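M32 carboxypeptidase (Pyrococcus furiosus, PDB 1KA2) is a homodimeric, cobalt-dependent metallocarboxypeptidase of the M32 family that removes amino acids one by one from the C-terminus of peptides with broad specificity. Local coordinates at residues A99-F104 against A146-Y151; E152-D157 against L369-V374; V4-T9 against N78-E83; K11-K16 against V67-K72. All blocks are in the same frame, centred on the assembly; numbering follows the deposited sequence.

Interaction 1. Residues A99-F104 against A146-Y151; sequences AFPPEF and AEYLGY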
loop_
_atom_site.group_PDB
_atom_site.type_symbol
_atom_site.label_atom_id
_atom_site.label_comp_id
_atom_site.label_asym_id
_atom_site.label_seq_id
_atom_site.Cartn_x
_atom_site.Cartn_y
_atom_site.Cartn_z
ATOM N N ALA A 99 1.646 -19.708 23.524
ATOM C CA ALA A 99 2.107 -21.092 23.602
ATOM C C ALA A 99 3.608 -21.150 23.338
ATOM O O ALA A 99 4.323 -21.975 23.915
ATOM C CB ALA A 99 1.365 -21.947 22.578
ATOM N N PHE A 100 4.074 -20.255 22.469
ATOM C CA PHE A 100 5.482 -20.195 22.092
ATOM C C PHE A 100 6.327 -19.220 22.907
ATOM O O PHE A 100 6.032 -18.027 22.973
ATOM C CB PHE A 100 5.622 -19.810 20.615
ATOM C CG PHE A 100 5.056 -20.822 19.647
ATOM C CD1 PHE A 100 5.006 -20.531 18.284
ATOM C CD2 PHE A 100 4.574 -22.051 20.087
ATOM C CE1 PHE A 100 4.483 -21.448 17.377
ATOM C CE2 PHE A 100 4.050 -22.970 19.190
ATOM C CZ PHE A 100 4.002 -22.673 17.834
ATOM N N PRO A 101 7.398 -19.718 23.533
ATOM C CA PRO A 101 8.271 -18.848 24.325
ATOM C C PRO A 101 8.903 -17.842 23.359
ATOM O O PRO A 101 9.242 -18.198 22.231
ATOM C CB PRO A 101 9.310 -19.817 24.884
ATOM C CG PRO A 101 8.571 -21.114 24.950
ATOM C CD PRO A 101 7.799 -21.128 23.663
ATOM N N PRO A 102 9.060 -16.578 23.781
ATOM C CA PRO A 102 9.665 -15.586 22.888
ATOM C C PRO A 102 10.979 -16.076 22.272
ATOM O O PRO A 102 11.327 -15.701 21.155
ATOM C CB PRO A 102 9.846 -14.359 23.791
ATOM C CG PRO A 102 9.876 -14.934 25.181
ATOM C CD PRO A 102 8.807 -15.998 25.107
ATOM N N GLU A 103 11.710 -16.919 22.992
ATOM C CA GLU A 103 12.954 -17.424 22.436
ATOM C C GLU A 103 12.682 -18.382 21.288
ATOM O O GLU A 103 13.407 -18.386 20.289
ATOM C CB GLU A 103 13.801 -18.126 23.501
ATOM C CG GLU A 103 14.793 -17.193 24.172
ATOM C CD GLU A 103 15.607 -16.377 23.169
ATOM O OE1 GLU A 103 15.356 -16.482 21.948
ATOM O OE2 GLU A 103 16.500 -15.618 23.601
ATOM N N PHE A 104 11.629 -19.181 21.434
ATOM C CA PHE A 104 11.262 -20.147 20.416
ATOM C C PHE A 104 10.784 -19.440 19.152
ATOM O O PHE A 104 11.142 -19.833 18.039
ATOM C CB PHE A 104 10.170 -21.065 20.941
ATOM C CG PHE A 104 9.811 -22.177 19.998
ATOM C CD1 PHE A 104 10.742 -23.155 19.668
ATOM C CD2 PHE A 104 8.531 -22.262 19.459
ATOM C CE1 PHE A 104 10.408 -24.199 18.822
ATOM C CE2 PHE A 104 8.188 -23.302 18.614
ATOM C CZ PHE A 104 9.129 -24.275 18.295
ATOM N N ALA A 146 4.405 -28.755 18.550
ATOM C CA ALA A 146 3.276 -29.602 18.886
ATOM C C ALA A 146 3.179 -29.724 20.408
ATOM O O ALA A 146 2.083 -29.677 20.973
ATOM C CB ALA A 146 3.438 -30.977 18.247
ATOM N N GLU A 147 4.328 -29.872 21.067
ATOM C CA GLU A 147 4.360 -29.988 22.525
ATOM C C GLU A 147 3.969 -28.668 23.197
ATOM O O GLU A 147 3.314 -28.669 24.234
ATOM C CB GLU A 147 5.752 -30.432 23.007
ATOM C CG GLU A 147 6.196 -31.786 22.454
ATOM C CD GLU A 147 5.240 -32.902 22.826
ATOM O OE1 GLU A 147 5.178 -33.907 22.089
ATOM O OE2 GLU A 147 4.554 -32.779 23.860
ATOM N N TYR A 148 4.370 -27.543 22.609
ATOM C CA TYR A 148 4.026 -26.239 23.176
ATOM C C TYR A 148 2.529 -25.985 23.051
ATOM O O TYR A 148 1.908 -25.432 23.959
ATOM C CB TYR A 148 4.800 -25.122 22.471
ATOM C CG TYR A 148 6.237 -24.978 22.926
ATOM C CD1 TYR A 148 7.275 -24.882 21.995
ATOM C CD2 TYR A 148 6.556 -24.903 24.285
ATOM C CE1 TYR A 148 8.603 -24.713 22.406
ATOM C CE2 TYR A 148 7.880 -24.735 24.707
ATOM C CZ TYR A 148 8.896 -24.640 23.761
ATOM O OH TYR A 148 10.201 -24.475 24.162
ATOM N N LEU A 149 1.958 -26.400 21.922
ATOM C CA LEU A 149 0.532 -26.226 21.665
ATOM C C LEU A 149 -0.326 -27.168 22.510
ATOM O O LEU A 149 -1.342 -26.755 23.068
ATOM C CB LEU A 149 0.225 -26.471 20.183
ATOM C CG LEU A 149 0.391 -25.374 19.118
ATOM C CD1 LEU A 149 1.027 -24.127 19.691
ATOM C CD2 LEU A 149 1.226 -25.931 17.976
ATOM N N GLY A 150 0.087 -28.432 22.593
ATOM C CA GLY A 150 -0.663 -29.413 23.355
ATOM C C GLY A 150 -1.529 -30.221 22.409
ATOM O O GLY A 150 -1.908 -29.719 21.352
ATOM N N TYR A 151 -1.848 -31.459 22.775
ATOM C CA TYR A 151 -2.666 -32.324 21.922
ATOM C C TYR A 151 -3.136 -33.567 22.671
ATOM O O TYR A 151 -2.434 -34.076 23.542
ATOM C CB TYR A 151 -1.846 -32.744 20.705
ATOM C CG TYR A 151 -0.511 -33.347 21.081
ATOM C CD1 TYR A 151 -0.392 -34.712 21.361
ATOM C CD2 TYR A 151 0.629 -32.547 21.199
ATOM C CE1 TYR A 151 0.834 -35.265 21.751
ATOM C CE2 TYR A 151 1.856 -33.087 21.588
ATOM C CZ TYR A 151 1.951 -34.448 21.863
ATOM O OH TYR A 151 3.154 -34.993 22.262
HETATM O O HOH W 1 2.987 -23.884 25.803
#
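Tyr-148 sets its phenol ring between Pro-101 and Phe-104, and aromatic contacts dominate this meeting of two helix ends. With CG anti to its backbone N (chi1 -175°), Phe-104 presents a ring face to the Tyr-148 edge in an edge-to-face pair, centroids 4.9 Å apart and planes at 58°; Tyr-148 CE1 lies over the centre of the Phe-104 ring. In a CH-pi contact, Pro-101 CD stands 3.7 Å from the centroid of the Tyr-148 ring, over its face. Phe-104 CE2 in turn lies over the centre of the Phe-100 ring.

Apolar packing continues the contact. Leu-149 CD1 touches Phe-100 CE2 at 3.3 Å and Ala-99 CB at 3.6 Å, while Tyr-148 CB sits at the edge of the Phe-100 ring.

One water donates to Ala-99 O at 3.0 Å and to Tyr-148 O at 2.6 Å. The bend from helix 81-99 into helix 102-124, with Pro-101 as N-cap, here meets the C-terminal end of helix 132-149. An alanine in place of Tyr-148 would probably leave Pro-101 and the Phe-104 face without their aromatic partner and open a gap between them. The contact rests mainly on ring and apolar packing, with a water as the polar link.

Interaction 2. Residues E152-D157 against L369-V374; sequences EEEPYD and LERLMV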
loop_
_atom_site.group_PDB
_atom_site.type_symbol
_atom_site.label_atom_id
_atom_site.label_comp_id
_atom_site.label_asym_id
_atom_site.label_seq_id
_atom_site.Cartn_x
_atom_site.Cartn_y
_atom_site.Cartn_z
ATOM N N GLU A 152 -4.317 -34.068 22.325
ATOM C CA GLU A 152 -4.837 -35.258 22.992
ATOM C C GLU A 152 -4.239 -36.551 22.445
ATOM O O GLU A 152 -3.476 -37.231 23.129
ATOM C CB GLU A 152 -6.374 -35.300 22.900
ATOM C CG GLU A 152 -6.949 -35.993 21.666
ATOM C CD GLU A 152 -8.037 -35.192 20.971
ATOM O OE1 GLU A 152 -8.411 -34.106 21.472
ATOM O OE2 GLU A 152 -8.520 -35.657 19.910
ATOM N N GLU A 153 -4.562 -36.868 21.196
ATOM C CA GLU A 153 -4.103 -38.094 20.553
ATOM C C GLU A 153 -2.671 -38.048 20.036
ATOM O O GLU A 153 -1.755 -38.597 20.654
ATOM C CB GLU A 153 -5.061 -38.455 19.413
ATOM C CG GLU A 153 -4.860 -39.844 18.813
ATOM C CD GLU A 153 -5.262 -40.965 19.764
ATOM O OE1 GLU A 153 -5.793 -40.667 20.860
ATOM O OE2 GLU A 153 -5.052 -42.147 19.408
ATOM N N GLU A 154 -2.482 -37.383 18.902
ATOM C CA GLU A 154 -1.168 -37.262 18.265
ATOM C C GLU A 154 -0.604 -35.849 18.272
ATOM O O GLU A 154 -1.346 -34.869 18.345
ATOM C CB GLU A 154 -1.229 -37.681 16.803
ATOM C CG GLU A 154 -1.654 -39.083 16.534
ATOM C CD GLU A 154 -1.944 -39.278 15.067
ATOM O OE1 GLU A 154 -1.090 -38.886 14.246
ATOM O OE2 GLU A 154 -3.019 -39.813 14.732
ATOM N N PRO A 155 0.729 -35.733 18.174
ATOM C CA PRO A 155 1.397 -34.432 18.156
ATOM C C PRO A 155 0.991 -33.707 16.871
ATOM O O PRO A 155 0.891 -32.487 16.836
ATOM C CB PRO A 155 2.879 -34.803 18.151
ATOM C CG PRO A 155 2.906 -36.129 18.848
ATOM C CD PRO A 155 1.713 -36.826 18.261
ATOM N N TYR A 156 0.745 -34.484 15.819
ATOM C CA TYR A 156 0.364 -33.921 14.536
ATOM C C TYR A 156 -1.009 -33.255 14.580
ATOM O O TYR A 156 -1.350 -32.486 13.682
ATOM C CB TYR A 156 0.392 -34.995 13.451
ATOM C CG TYR A 156 0.267 -34.444 12.048
ATOM C CD1 TYR A 156 -0.809 -34.796 11.233
ATOM C CD2 TYR A 156 1.223 -33.558 11.537
ATOM C CE1 TYR A 156 -0.937 -34.282 9.942
ATOM C CE2 TYR A 156 1.105 -33.035 10.244
ATOM C CZ TYR A 156 0.022 -33.404 9.454
ATOM O OH TYR A 156 -0.095 -32.910 8.180
ATOM N N ASP A 157 -1.788 -33.541 15.619
ATOM C CA ASP A 157 -3.105 -32.926 15.758
ATOM C C ASP A 157 -2.918 -31.451 16.068
ATOM O O ASP A 157 -3.712 -30.617 15.644
ATOM C CB ASP A 157 -3.911 -33.546 16.906
ATOM C CG ASP A 157 -4.251 -34.999 16.674
ATOM O OD1 ASP A 157 -4.686 -35.354 15.564
ATOM O OD2 ASP A 157 -4.093 -35.788 17.620
ATOM N N LEU A 369 3.943 -38.199 4.778
ATOM C CA LEU A 369 5.288 -37.840 5.192
ATOM C C LEU A 369 5.259 -36.937 6.424
ATOM O O LEU A 369 6.067 -37.118 7.339
ATOM C CB LEU A 369 6.049 -37.167 4.045
ATOM C CG LEU A 369 6.311 -38.077 2.839
ATOM C CD1 LEU A 369 7.295 -37.414 1.899
ATOM C CD2 LEU A 369 6.872 -39.410 3.312
ATOM N N GLU A 370 4.315 -35.993 6.469
ATOM C CA GLU A 370 4.234 -35.076 7.612
ATOM C C GLU A 370 3.889 -35.781 8.923
ATOM O O GLU A 370 4.491 -35.500 9.961
ATOM C CB GLU A 370 3.222 -33.950 7.346
ATOM C CG GLU A 370 3.554 -33.100 6.124
ATOM C CD GLU A 370 2.986 -31.694 6.185
ATOM O OE1 GLU A 370 1.996 -31.465 6.904
ATOM O OE2 GLU A 370 3.530 -30.810 5.495
ATOM N N ARG A 371 2.919 -36.687 8.884
ATOM C CA ARG A 371 2.540 -37.417 10.088
ATOM C C ARG A 371 3.735 -38.217 10.619
ATOM O O ARG A 371 3.963 -38.263 11.823
ATOM C CB ARG A 371 1.377 -38.361 9.794
ATOM C CG ARG A 371 0.800 -39.025 11.026
ATOM C CD ARG A 371 -0.234 -40.045 10.630
ATOM N NE ARG A 371 -1.092 -40.392 11.753
ATOM C CZ ARG A 371 -2.126 -41.222 11.669
ATOM N NH1 ARG A 371 -2.426 -41.795 10.503
ATOM N NH2 ARG A 371 -2.870 -41.465 12.744
ATOM N N LEU A 372 4.498 -38.837 9.721
ATOM C CA LEU A 372 5.686 -39.607 10.111
ATOM C C LEU A 372 6.795 -38.739 10.724
ATOM O O LEU A 372 7.378 -39.101 11.751
ATOM C CB LEU A 372 6.259 -40.349 8.902
ATOM C CG LEU A 372 5.636 -41.700 8.543
ATOM C CD1 LEU A 372 4.107 -41.609 8.561
ATOM C CD2 LEU A 372 6.170 -42.149 7.176
ATOM N N MET A 373 7.087 -37.610 10.074
ATOM C CA MET A 373 8.122 -36.667 10.508
ATOM C C MET A 373 7.955 -36.142 11.938
ATOM O O MET A 373 8.927 -35.940 12.669
ATOM C CB MET A 373 8.165 -35.475 9.532
ATOM C CG MET A 373 8.723 -35.793 8.144
ATOM S SD MET A 373 8.053 -34.754 6.828
ATOM C CE MET A 373 8.656 -33.157 7.348
ATOM N N VAL A 374 6.713 -35.911 12.329
ATOM C CA VAL A 374 6.413 -35.390 13.654
ATOM C C VAL A 374 6.056 -36.480 14.676
ATOM O O VAL A 374 6.065 -36.239 15.881
ATOM C CB VAL A 374 5.286 -34.344 13.549
ATOM C CG1 VAL A 374 4.967 -33.764 14.916
ATOM C CG2 VAL A 374 5.726 -33.256 12.597
#
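Glu-370 and Arg-371, neighbours on helix 359-375, make two different kinds of polar contact with the 152-157 segment, packing helix 359-375 against the N-terminal end of helix 155-163 in the largely helical M32 metallopeptidase fold. Glu-370 comes first: its OE1 accepts from Tyr-156 OH at 2.8 Å through the anti lone pair, and its carboxylate plane stands nearly perpendicular to the ring, 83° away. The same OE1 also takes the backbone N-H of Gly-418, and OE2 takes the indole N-H of Trp-412, which belongs to the GXXQDXHW motif, so the buried carboxylate is shared between three donors.

Arg-371 does two jobs. Its CA lies over one face of the Tyr-156 ring, offset toward the rim, in a CH-pi contact of 4.3 Å to the centroid. Its side chain, extended from CG to NE, brings the guanidinium side-on to Glu-154, the two planes only 16° apart. In this bidentate salt bridge, Arg-371 NE meets Glu-154 OE1 at 2.9 Å on the syn side, while Arg-371 NH2 approaches Glu-154 OE2 at 2.6 Å from above the carboxylate plane; NH1 has a second acidic partner in Glu-173. At the end of the segment, Val-374 CG1 packs on Pro-155 CB at 4.0 Å.

Interaction 3. Residues V4-T9 against N78-E83; sequences VFQNET and NLNEYE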
loop_
_atom_site.group_PDB
_atom_site.type_symbol
_atom_site.label_atom_id
_atom_site.label_comp_id
_atom_site.label_asym_id
_atom_site.label_seq_id
_atom_site.Cartn_x
_atom_site.Cartn_y
_atom_site.Cartn_z
ATOM N N VAL A 4 -26.058 -5.890 17.847
ATOM C CA VAL A 4 -25.129 -7.018 17.776
ATOM C C VAL A 4 -24.114 -7.042 18.918
ATOM O O VAL A 4 -23.845 -8.098 19.507
ATOM C CB VAL A 4 -24.373 -7.028 16.433
ATOM C CG1 VAL A 4 -23.318 -8.116 16.432
ATOM C CG2 VAL A 4 -25.356 -7.257 15.301
ATOM N N PHE A 5 -23.544 -5.885 19.228
ATOM C CA PHE A 5 -22.576 -5.812 20.311
ATOM C C PHE A 5 -23.163 -4.922 21.384
ATOM O O PHE A 5 -23.181 -3.696 21.256
ATOM C CB PHE A 5 -21.244 -5.280 19.786
ATOM C CG PHE A 5 -20.672 -6.114 18.672
ATOM C CD1 PHE A 5 -20.267 -5.528 17.486
ATOM C CD2 PHE A 5 -20.596 -7.499 18.795
ATOM C CE1 PHE A 5 -19.800 -6.309 16.428
ATOM C CE2 PHE A 5 -20.130 -8.291 17.745
ATOM C CZ PHE A 5 -19.732 -7.699 16.559
ATOM N N GLN A 6 -23.656 -5.571 22.437
ATOM C CA GLN A 6 -24.301 -4.897 23.562
ATOM C C GLN A 6 -23.489 -4.893 24.854
ATOM O O GLN A 6 -23.327 -3.856 25.487
ATOM C CB GLN A 6 -25.665 -5.549 23.829
ATOM C CG GLN A 6 -25.636 -7.077 23.773
ATOM C CD GLN A 6 -26.803 -7.725 24.500
ATOM O OE1 GLN A 6 -26.909 -7.634 25.726
ATOM N NE2 GLN A 6 -27.687 -8.383 23.748
ATOM N N ASN A 7 -22.989 -6.059 25.242
ATOM C CA ASN A 7 -22.218 -6.176 26.470
ATOM C C ASN A 7 -21.072 -5.177 26.589
ATOM O O ASN A 7 -20.294 -4.977 25.654
ATOM C CB ASN A 7 -21.658 -7.583 26.622
ATOM C CG ASN A 7 -20.871 -7.742 27.898
ATOM O OD1 ASN A 7 -21.439 -7.734 28.989
ATOM N ND2 ASN A 7 -19.555 -7.864 27.777
ATOM N N GLU A 8 -20.969 -4.571 27.766
ATOM C CA GLU A 8 -19.945 -3.582 28.065
ATOM C C GLU A 8 -18.526 -4.146 28.013
ATOM O O GLU A 8 -17.620 -3.490 27.502
ATOM C CB GLU A 8 -20.215 -2.983 29.443
ATOM C CG GLU A 8 -19.233 -1.919 29.877
ATOM C CD GLU A 8 -19.079 -0.822 28.854
ATOM O OE1 GLU A 8 -20.076 -0.496 28.173
ATOM O OE2 GLU A 8 -17.961 -0.278 28.740
ATOM N N THR A 9 -18.325 -5.350 28.547
ATOM C CA THR A 9 -17.000 -5.964 28.533
ATOM C C THR A 9 -16.602 -6.237 27.089
ATOM O O THR A 9 -15.444 -6.077 26.714
ATOM C CB THR A 9 -16.967 -7.294 29.340
ATOM O OG1 THR A 9 -17.039 -7.000 30.740
ATOM C CG2 THR A 9 -15.688 -8.068 29.060
ATOM N N ASN A 78 -24.399 -14.187 29.777
ATOM C CA ASN A 78 -25.443 -13.270 29.323
ATOM C C ASN A 78 -25.356 -13.014 27.794
ATOM O O ASN A 78 -26.334 -12.588 27.151
ATOM C CB ASN A 78 -25.104 -12.007 30.110
ATOM C CG ASN A 78 -26.137 -10.914 30.154
ATOM O OD1 ASN A 78 -27.229 -11.124 30.658
ATOM N ND2 ASN A 78 -25.824 -9.730 29.669
ATOM N N LEU A 79 -24.182 -13.311 27.283
ATOM C CA LEU A 79 -23.748 -12.976 25.913
ATOM C C LEU A 79 -24.393 -13.741 24.740
ATOM O O LEU A 79 -24.592 -14.961 24.799
ATOM C CB LEU A 79 -22.242 -13.221 25.781
ATOM C CG LEU A 79 -21.426 -12.495 26.856
ATOM C CD1 LEU A 79 -19.957 -12.923 26.886
ATOM C CD2 LEU A 79 -21.409 -10.976 26.667
ATOM N N ASN A 80 -24.698 -13.007 23.667
ATOM C CA ASN A 80 -25.290 -13.606 22.467
ATOM C C ASN A 80 -24.208 -14.342 21.679
ATOM O O ASN A 80 -23.034 -14.314 22.052
ATOM C CB ASN A 80 -25.937 -12.529 21.584
ATOM C CG ASN A 80 -24.973 -11.404 21.224
ATOM O OD1 ASN A 80 -23.908 -11.644 20.658
ATOM N ND2 ASN A 80 -25.343 -10.173 21.555
ATOM N N GLU A 81 -24.602 -14.984 20.584
ATOM C CA GLU A 81 -23.665 -15.738 19.755
ATOM C C GLU A 81 -22.525 -14.882 19.188
ATOM O O GLU A 81 -21.362 -15.304 19.162
ATOM C CB GLU A 81 -24.426 -16.424 18.616
ATOM C CG GLU A 81 -25.170 -15.459 17.703
ATOM C CD GLU A 81 -26.628 -15.831 17.526
ATOM O OE1 GLU A 81 -26.901 -16.951 17.038
ATOM O OE2 GLU A 81 -27.499 -15.004 17.877
ATOM N N TYR A 82 -22.860 -13.674 18.750
ATOM C CA TYR A 82 -21.870 -12.766 18.179
ATOM C C TYR A 82 -20.792 -12.391 19.189
ATOM O O TYR A 82 -19.603 -12.583 18.935
ATOM C CB TYR A 82 -22.561 -11.507 17.657
ATOM C CG TYR A 82 -23.707 -11.810 16.722
ATOM C CD1 TYR A 82 -25.026 -11.804 17.176
ATOM C CD2 TYR A 82 -23.470 -12.138 15.390
ATOM C CE1 TYR A 82 -26.086 -12.119 16.320
ATOM C CE2 TYR A 82 -24.517 -12.452 14.528
ATOM C CZ TYR A 82 -25.818 -12.441 15.000
ATOM O OH TYR A 82 -26.845 -12.756 14.151
ATOM N N GLU A 83 -21.209 -11.852 20.329
ATOM C CA GLU A 83 -20.269 -11.467 21.376
ATOM C C GLU A 83 -19.485 -12.700 21.819
ATOM O O GLU A 83 -18.327 -12.603 22.221
ATOM C CB GLU A 83 -21.016 -10.891 22.573
ATOM C CG GLU A 83 -22.003 -9.793 22.228
ATOM C CD GLU A 83 -22.852 -9.387 23.419
ATOM O OE1 GLU A 83 -23.535 -10.267 23.985
ATOM O OE2 GLU A 83 -22.835 -8.193 23.789
#
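Glu-83 OE2 receives two successive backbone N-H groups, from Asn-7 N at 2.6 Å and from Gln-6 N at 3.1 Å. The Glu-83 chain is extended beyond CG, with CD anti to CA (chi2 172°), which carries the carboxylate out to them. The Asn-7 bond is nearly in line with the C-O axis of the carboxylate, whereas Gln-6 N comes from above its plane. The other oxygen, Glu-83 OE1, accepts from Asn-80 N at 3.0 Å, and Asn-80 OD1 in turn accepts from Glu-83 N at 2.7 Å, a capping box at the start of helix 81-99. Asn-80 ND2 also donates to Val-4 O at 3.3 Å, lying above that carbonyl plane.

Apolar contacts flank this network: Val-4 CG1 packs on Tyr-82 CB at 3.7 Å, and Leu-79 CD2 touches Asn-7 CB. An alanine in place of Glu-83 would probably leave the N-H groups of Gln-6, Asn-7 and Asn-80 without the carboxylate that accepts from them and the turn at Gln-6 and Asn-7 less firmly held.

The contact ties the chain just ahead of helix 8-36 to the first turn of helix 81-99, with Thr-9 reaching helix 64-74 and the Tyr-82 ring meeting Phe-284.

Interaction 4. Residues K11-K16 against V67-K72; sequences KQILAK and VNLVEK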
loop_
_atom_site.group_PDB
_atom_site.type_symbol
_atom_site.label_atom_id
_atom_site.label_comp_id
_atom_site.label_asym_id
_atom_site.label_seq_id
_atom_site.Cartn_x
_atom_site.Cartn_y
_atom_site.Cartn_z
ATOM N N LYS A 11 -17.624 -4.519 24.455
ATOM C CA LYS A 11 -17.306 -3.251 23.798
ATOM C C LYS A 11 -15.904 -2.770 24.142
ATOM O O LYS A 11 -15.210 -2.226 23.287
ATOM C CB LYS A 11 -18.281 -2.143 24.201
ATOM C CG LYS A 11 -19.720 -2.287 23.745
ATOM C CD LYS A 11 -20.492 -1.052 24.228
ATOM C CE LYS A 11 -21.990 -1.248 24.214
ATOM N NZ LYS A 11 -22.675 -0.080 24.844
ATOM N N GLN A 12 -15.497 -2.937 25.400
ATOM C CA GLN A 12 -14.169 -2.501 25.818
ATOM C C GLN A 12 -13.141 -3.283 25.015
ATOM O O GLN A 12 -12.102 -2.762 24.637
ATOM C CB GLN A 12 -13.933 -2.768 27.308
ATOM C CG GLN A 12 -14.995 -2.231 28.258
ATOM C CD GLN A 12 -14.567 -2.347 29.713
ATOM O OE1 GLN A 12 -13.777 -1.536 30.203
ATOM N NE2 GLN A 12 -15.065 -3.369 30.402
ATOM N N ILE A 13 -13.447 -4.548 24.765
ATOM C CA ILE A 13 -12.560 -5.409 24.008
ATOM C C ILE A 13 -12.461 -4.938 22.565
ATOM O O ILE A 13 -11.358 -4.756 22.043
ATOM C CB ILE A 13 -13.056 -6.872 24.043
ATOM C CG1 ILE A 13 -12.846 -7.450 25.445
ATOM C CG2 ILE A 13 -12.333 -7.702 22.987
ATOM C CD1 ILE A 13 -13.414 -8.851 25.629
ATOM N N LEU A 14 -13.610 -4.727 21.927
ATOM C CA LEU A 14 -13.639 -4.285 20.538
ATOM C C LEU A 14 -12.914 -2.960 20.324
ATOM O O LEU A 14 -12.310 -2.749 19.271
ATOM C CB LEU A 14 -15.085 -4.183 20.033
ATOM C CG LEU A 14 -15.864 -5.502 19.981
ATOM C CD1 LEU A 14 -17.235 -5.273 19.348
ATOM C CD2 LEU A 14 -15.073 -6.548 19.191
ATOM N N ALA A 15 -12.970 -2.073 21.315
ATOM C CA ALA A 15 -12.290 -0.782 21.226
ATOM C C ALA A 15 -10.773 -1.000 21.210
ATOM O O ALA A 15 -10.063 -0.368 20.438
ATOM C CB ALA A 15 -12.679 0.104 22.406
ATOM N N LYS A 16 -10.274 -1.883 22.069
ATOM C CA LYS A 16 -8.844 -2.162 22.078
ATOM C C LYS A 16 -8.468 -2.935 20.820
ATOM O O LYS A 16 -7.427 -2.692 20.232
ATOM C CB LYS A 16 -8.449 -2.979 23.308
ATOM C CG LYS A 16 -8.534 -2.212 24.606
ATOM C CD LYS A 16 -8.249 -3.113 25.801
ATOM C CE LYS A 16 -7.814 -2.292 26.995
ATOM N NZ LYS A 16 -6.547 -1.586 26.683
ATOM N N VAL A 67 -5.824 -9.363 27.670
ATOM C CA VAL A 67 -6.037 -10.730 28.115
ATOM C C VAL A 67 -7.024 -10.783 29.280
ATOM O O VAL A 67 -7.910 -11.643 29.298
ATOM C CB VAL A 67 -4.709 -11.416 28.534
ATOM C CG1 VAL A 67 -4.986 -12.844 28.989
ATOM C CG2 VAL A 67 -3.731 -11.419 27.366
ATOM N N ASN A 68 -6.883 -9.875 30.246
ATOM C CA ASN A 68 -7.797 -9.846 31.397
ATOM C C ASN A 68 -9.251 -9.693 30.936
ATOM O O ASN A 68 -10.140 -10.376 31.434
ATOM C CB ASN A 68 -7.452 -8.690 32.362
ATOM C CG ASN A 68 -6.180 -8.948 33.179
ATOM O OD1 ASN A 68 -5.816 -10.097 33.457
ATOM N ND2 ASN A 68 -5.517 -7.868 33.593
ATOM N N LEU A 69 -9.482 -8.794 29.984
ATOM C CA LEU A 69 -10.820 -8.555 29.455
ATOM C C LEU A 69 -11.431 -9.799 28.817
ATOM O O LEU A 69 -12.600 -10.115 29.049
ATOM C CB LEU A 69 -10.790 -7.415 28.430
ATOM C CG LEU A 69 -10.693 -5.997 28.996
ATOM C CD1 LEU A 69 -10.746 -4.984 27.868
ATOM C CD2 LEU A 69 -11.845 -5.763 29.963
ATOM N N VAL A 70 -10.637 -10.499 28.010
ATOM C CA VAL A 70 -11.098 -11.710 27.339
ATOM C C VAL A 70 -11.444 -12.782 28.368
ATOM O O VAL A 70 -12.453 -13.478 28.244
ATOM C CB VAL A 70 -10.020 -12.262 26.361
ATOM C CG1 VAL A 70 -10.440 -13.632 25.825
ATOM C CG2 VAL A 70 -9.817 -11.290 25.209
ATOM N N GLU A 71 -10.600 -12.926 29.383
ATOM C CA GLU A 71 -10.861 -13.909 30.424
ATOM C C GLU A 71 -12.168 -13.559 31.118
ATOM O O GLU A 71 -13.038 -14.416 31.294
ATOM C CB GLU A 71 -9.720 -13.933 31.446
ATOM C CG GLU A 71 -8.729 -15.063 31.224
ATOM C CD GLU A 71 -9.398 -16.425 31.258
ATOM O OE1 GLU A 71 -10.044 -16.735 32.281
ATOM O OE2 GLU A 71 -9.277 -17.181 30.268
ATOM N N LYS A 72 -12.299 -12.291 31.496
ATOM C CA LYS A 72 -13.495 -11.805 32.168
ATOM C C LYS A 72 -14.759 -12.100 31.362
ATOM O O LYS A 72 -15.703 -12.705 31.875
ATOM C CB LYS A 72 -13.379 -10.299 32.406
ATOM C CG LYS A 72 -14.559 -9.685 33.146
ATOM C CD LYS A 72 -14.418 -8.175 33.230
ATOM C CE LYS A 72 -15.548 -7.550 34.028
ATOM N NZ LYS A 72 -15.523 -7.986 35.452
#
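Leu-69 points at helix 8-36 and is met there by Gln-12, Ile-13 and Lys-16. Ile-13 and Leu-69 run alongside each other, pointing opposite ways, with Ile-13 CG1 3.6 Å from Leu-69 CB. With CD1 anti to CA (chi2 175°), the Ile-13 chain continues past the leucine side chain to the backbone behind it, where CD1 lies 3.7 Å from Leu-69 O. Val-70 CG2 is a looser neighbour, 4.4 Å from Ile-13 CD1.

Helices 8-36 and 64-74 pack here as an antiparallel pair within the helical N-terminal part of the fold; the short segments make an angle of 147°, their axes 9.8 Å apart at closest approach.

Gln-12 and Lys-16, one turn apart, both cross Leu-69 at about a right angle. Leu-69 CD1 fits between their aliphatic portions, 3.9 Å from Gln-12 CB and 3.7 Å from Lys-16 CD. The lysine turns about its CD-CE bond (chi4 -63°), and NZ forms a salt bridge with Glu-65. Ile-13 and Val-70 also touch helix 81-99, through Leu-90 and Ile-94 respectively.

In the fold
All four contacts are partly buried and lie away from the metal site, their centres 21 to 31 Å from the centre of the chain, with interaction 2 the innermost. Interactions 3 and 4 share helix 8-36 and touch, for example where Phe-5 packs on Leu-14; one is a charged and capped helix start, the other a mainly aliphatic helix pair. Interactions 1 and 2 follow one another along the chain and meet where Ala-146 packs on Pro-155, yet edge-to-face and CH-pi packing at the first gives way to buried carboxylate and salt-bridge chemistry at the second. Helix 81-99 connects the two groups: it starts in interaction 3 and leads toward interaction 1, about 31 Å away between centres.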